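Local coordinates for phenolic acid decarboxylase (Sedimentibacter hydroxybenzoicus, PDB 7AE5), which catalyses the reversible, non-oxidative decarboxylation of 4-hydroxybenzoate and 3,4-dihydroxybenzoate under anaerobic conditions, using prenylated FMN and manganese, at residues V164-I169 / F215-P220. Sequence-based numbering, arbitrary orientation.
Sequences VGTYRI and FMASTP. With RB (rubidium ion), chain R.
Val-164 and Met-216 meet on a shared rubidium ion, which ties strand 163-165 to the C-terminal end of helix 211-217. Val-164 O, Met-216 O and Thr-219 O each lie 2.5 Å from RB, and Met-216 SD, a larger and softer donor, binds it at 2.9 Å. Tyr-223 OH and Glu-227 OE1 complete the six ligands; the carboxylate probably offsets the ion's charge, while neutral carbonyl oxygens are common ligands of monovalent cations. The last turn of the helix supplies Met-216 O and the loop after it Thr-219 O; Met-216 O also accepts the backbone N-H of Thr-219. Thr-219 OG1 donates to Phe-215 O at 2.7 Å, from above the carbonyl plane, linking the loop back to the last turn of the helix.

Backbone polar contacts lie beside the ion. Ala-217 O takes a weak hydrogen bond from Thr-166 N at 3.1 Å, bent to 128° at the hydrogen, and a CA-H...O contact from Gly-165. Without a side chain, Gly-165 leaves room for Tyr-167 OH, which a CB would clash with.

Apolar packing closes the rest. The methionine chain bends at chi2 and chi3, and its CE rests 3.7 Å from Val-164 CB, the two side chains crossing at about a right angle. Val-164 CG1, anti to the backbone N (chi1 -175°), touches the small Ala-217 CB, which also meets Thr-166 CG2. Ser-218 OG, hydrogen-bonded to Thr-214 O, brushes that same methyl.

Residues 164-168 belong to the predicted prenylated-FMN site and Glu-227 to the predicted manganese site, consistent with a monovalent-cation site bordering the prenylated-FMN pocket of a UbiD-family decarboxylase.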
ATOM      1  N   VAL C 164      16.747  38.519  20.458  1.00 59.29           N
ATOM      2  CA  VAL C 164      17.353  37.687  21.492  1.00 55.06           C
ATOM      3  C   VAL C 164      17.041  36.230  21.173  1.00 54.00           C
ATOM      4  O   VAL C 164      15.866  35.851  21.038  1.00 56.66           O
ATOM      5  CB  VAL C 164      16.857  38.049  22.904  1.00 57.23           C
ATOM      6  CG1 VAL C 164      17.608  37.246  23.954  1.00 54.80           C
ATOM      7  CG2 VAL C 164      16.996  39.543  23.164  1.00 59.39           C
ATOM      8  N   GLY C 165      18.096  35.420  21.048  1.00 62.57           N
ATOM      9  CA  GLY C 165      17.949  33.994  20.862  1.00 58.91           C
ATOM     10  C   GLY C 165      19.030  33.253  21.623  1.00 52.62           C
ATOM     11  O   GLY C 165      20.018  33.842  22.067  1.00 50.91           O
ATOM     12  N   THR C 166      18.821  31.949  21.778  1.00 53.34           N
ATOM     13  CA  THR C 166      19.795  31.075  22.422  1.00 48.73           C
ATOM     14  C   THR C 166      20.654  30.406  21.359  1.00 47.65           C
ATOM     15  O   THR C 166      20.129  29.798  20.422  1.00 49.46           O
ATOM     16  CB  THR C 166      19.111  30.011  23.282  1.00 47.72           C
ATOM     17  OG1 THR C 166      18.094  29.354  22.514  1.00 49.70           O
ATOM     18  CG2 THR C 166      18.491  30.639  24.519  1.00 49.15           C
ATOM     19  N   TYR C 167      21.970  30.524  21.509  1.00 47.78           N
ATOM     20  CA  TYR C 167      22.920  29.916  20.592  1.00 47.49           C
ATOM     21  C   TYR C 167      24.061  29.328  21.403  1.00 45.36           C
ATOM     22  O   TYR C 167      24.508  29.933  22.382  1.00 44.07           O
ATOM     23  CB  TYR C 167      23.450  30.939  19.580  1.00 49.32           C
ATOM     24  CG  TYR C 167      22.353  31.720  18.894  1.00 53.31           C
ATOM     25  CD1 TYR C 167      21.501  31.105  17.985  1.00 56.30           C
ATOM     26  CD2 TYR C 167      22.154  33.067  19.169  1.00 55.22           C
ATOM     27  CE1 TYR C 167      20.490  31.811  17.363  1.00 61.51           C
ATOM     28  CE2 TYR C 167      21.147  33.782  18.550  1.00 60.84           C
ATOM     29  CZ  TYR C 167      20.317  33.148  17.648  1.00 64.15           C
ATOM     30  OH  TYR C 167      19.311  33.854  17.029  1.00 70.99           O
ATOM     31  N   ARG C 168      24.521  28.146  21.004  1.00 38.16           N
ATOM     32  CA  ARG C 168      25.604  27.499  21.728  1.00 37.52           C
ATOM     33  C   ARG C 168      26.896  28.291  21.563  1.00 36.83           C
ATOM     34  O   ARG C 168      27.217  28.779  20.474  1.00 37.82           O
ATOM     35  CB  ARG C 168      25.781  26.054  21.256  1.00 38.73           C
ATOM     36  CG  ARG C 168      26.407  25.885  19.884  1.00 40.93           C
ATOM     37  CD  ARG C 168      26.130  24.497  19.347  1.00 42.88           C
ATOM     38  NE  ARG C 168      27.020  24.143  18.250  1.00 45.56           N
ATOM     39  CZ  ARG C 168      26.685  23.346  17.247  1.00 46.77           C
ATOM     40  NH1 ARG C 168      25.477  22.813  17.162  1.00 45.99           N
ATOM     41  NH2 ARG C 168      27.585  23.074  16.305  1.00 48.97           N
ATOM     42  N   ILE C 169      27.628  28.434  22.663  1.00 46.91           N
ATOM     43  CA  ILE C 169      28.808  29.286  22.731  1.00 47.00           C
ATOM     44  C   ILE C 169      29.980  28.411  23.146  1.00 49.96           C
ATOM     45  O   ILE C 169      30.077  28.005  24.313  1.00 50.30           O
ATOM     46  CB  ILE C 169      28.610  30.450  23.714  1.00 44.52           C
ATOM     47  CG1 ILE C 169      27.436  31.329  23.278  1.00 43.42           C
ATOM     48  CG2 ILE C 169      29.874  31.274  23.831  1.00 44.66           C
ATOM     49  CD1 ILE C 169      27.667  32.054  21.973  1.00 44.42           C
ATOM     50  N   PHE C 215      13.292  31.735  28.210  1.00 51.24           N
ATOM     51  CA  PHE C 215      12.165  31.185  27.463  1.00 51.69           C
ATOM     52  C   PHE C 215      11.972  31.918  26.139  1.00 53.31           C
ATOM     53  O   PHE C 215      11.920  31.292  25.074  1.00 53.97           O
ATOM     54  CB  PHE C 215      10.897  31.255  28.313  1.00 50.87           C
ATOM     55  CG  PHE C 215       9.809  30.318  27.866  1.00 50.71           C
ATOM     56  CD1 PHE C 215       9.979  28.945  27.947  1.00 49.82           C
ATOM     57  CD2 PHE C 215       8.611  30.811  27.376  1.00 51.39           C
ATOM     58  CE1 PHE C 215       8.973  28.082  27.544  1.00 49.50           C
ATOM     59  CE2 PHE C 215       7.602  29.955  26.971  1.00 51.15           C
ATOM     60  CZ  PHE C 215       7.785  28.588  27.056  1.00 50.15           C
ATOM     61  N   MET C 216      11.867  33.249  26.184  1.00 47.91           N
ATOM     62  CA  MET C 216      11.713  34.010  24.949  1.00 49.37           C
ATOM     63  C   MET C 216      12.934  33.867  24.055  1.00 49.84           C
ATOM     64  O   MET C 216      12.813  33.838  22.824  1.00 50.81           O
ATOM     65  CB  MET C 216      11.468  35.483  25.252  1.00 49.75           C
ATOM     66  CG  MET C 216      11.387  36.317  23.998  1.00 51.20           C
ATOM     67  SD  MET C 216      13.016  36.802  23.386  1.00 51.55           S
ATOM     68  CE  MET C 216      13.899  37.110  24.931  1.00 50.65           C
ATOM     69  N   ALA C 217      14.125  33.805  24.654  1.00 46.52           N
ATOM     70  CA  ALA C 217      15.332  33.624  23.858  1.00 45.82           C
ATOM     71  C   ALA C 217      15.311  32.278  23.150  1.00 44.36           C
ATOM     72  O   ALA C 217      15.742  32.164  21.996  1.00 44.68           O
ATOM     73  CB  ALA C 217      16.570  33.758  24.744  1.00 46.26           C
ATOM     74  N   SER C 218      14.784  31.252  23.814  1.00 46.75           N
ATOM     75  CA  SER C 218      14.571  29.964  23.171  1.00 46.48           C
ATOM     76  C   SER C 218      13.401  29.983  22.200  1.00 47.37           C
ATOM     77  O   SER C 218      13.147  28.964  21.545  1.00 47.05           O
ATOM     78  CB  SER C 218      14.349  28.887  24.234  1.00 45.26           C
ATOM     79  OG  SER C 218      15.543  28.645  24.957  1.00 44.38           O
ATOM     80  N   THR C 219      12.679  31.101  22.095  1.00 57.98           N
ATOM     81  CA  THR C 219      11.595  31.221  21.134  1.00 58.95           C
ATOM     82  C   THR C 219      12.059  32.036  19.936  1.00 59.98           C
ATOM     83  O   THR C 219      12.489  33.199  20.098  1.00 60.49           O
ATOM     84  CB  THR C 219      10.367  31.858  21.771  1.00 59.32           C
ATOM     85  OG1 THR C 219      10.122  31.249  23.046  1.00 58.04           O
ATOM     86  CG2 THR C 219       9.150  31.641  20.888  1.00 60.13           C
ATOM     87  N   PRO C 220      12.007  31.451  18.728  1.00 72.87           N
ATOM     88  CA  PRO C 220      12.532  32.116  17.529  1.00 73.69           C
ATOM     89  C   PRO C 220      11.440  32.720  16.659  1.00 74.96           C
ATOM     90  O   PRO C 220      11.640  33.767  16.033  1.00 75.96           O
ATOM     91  CB  PRO C 220      13.252  30.976  16.789  1.00 72.73           C
ATOM     92  CG  PRO C 220      13.000  29.699  17.636  1.00 71.41           C
ATOM     93  CD  PRO C 220      11.831  30.010  18.507  1.00 71.84           C
TER
HETATM   94 RB    RB R 502      13.482  35.277  20.956  1.00367.38          RB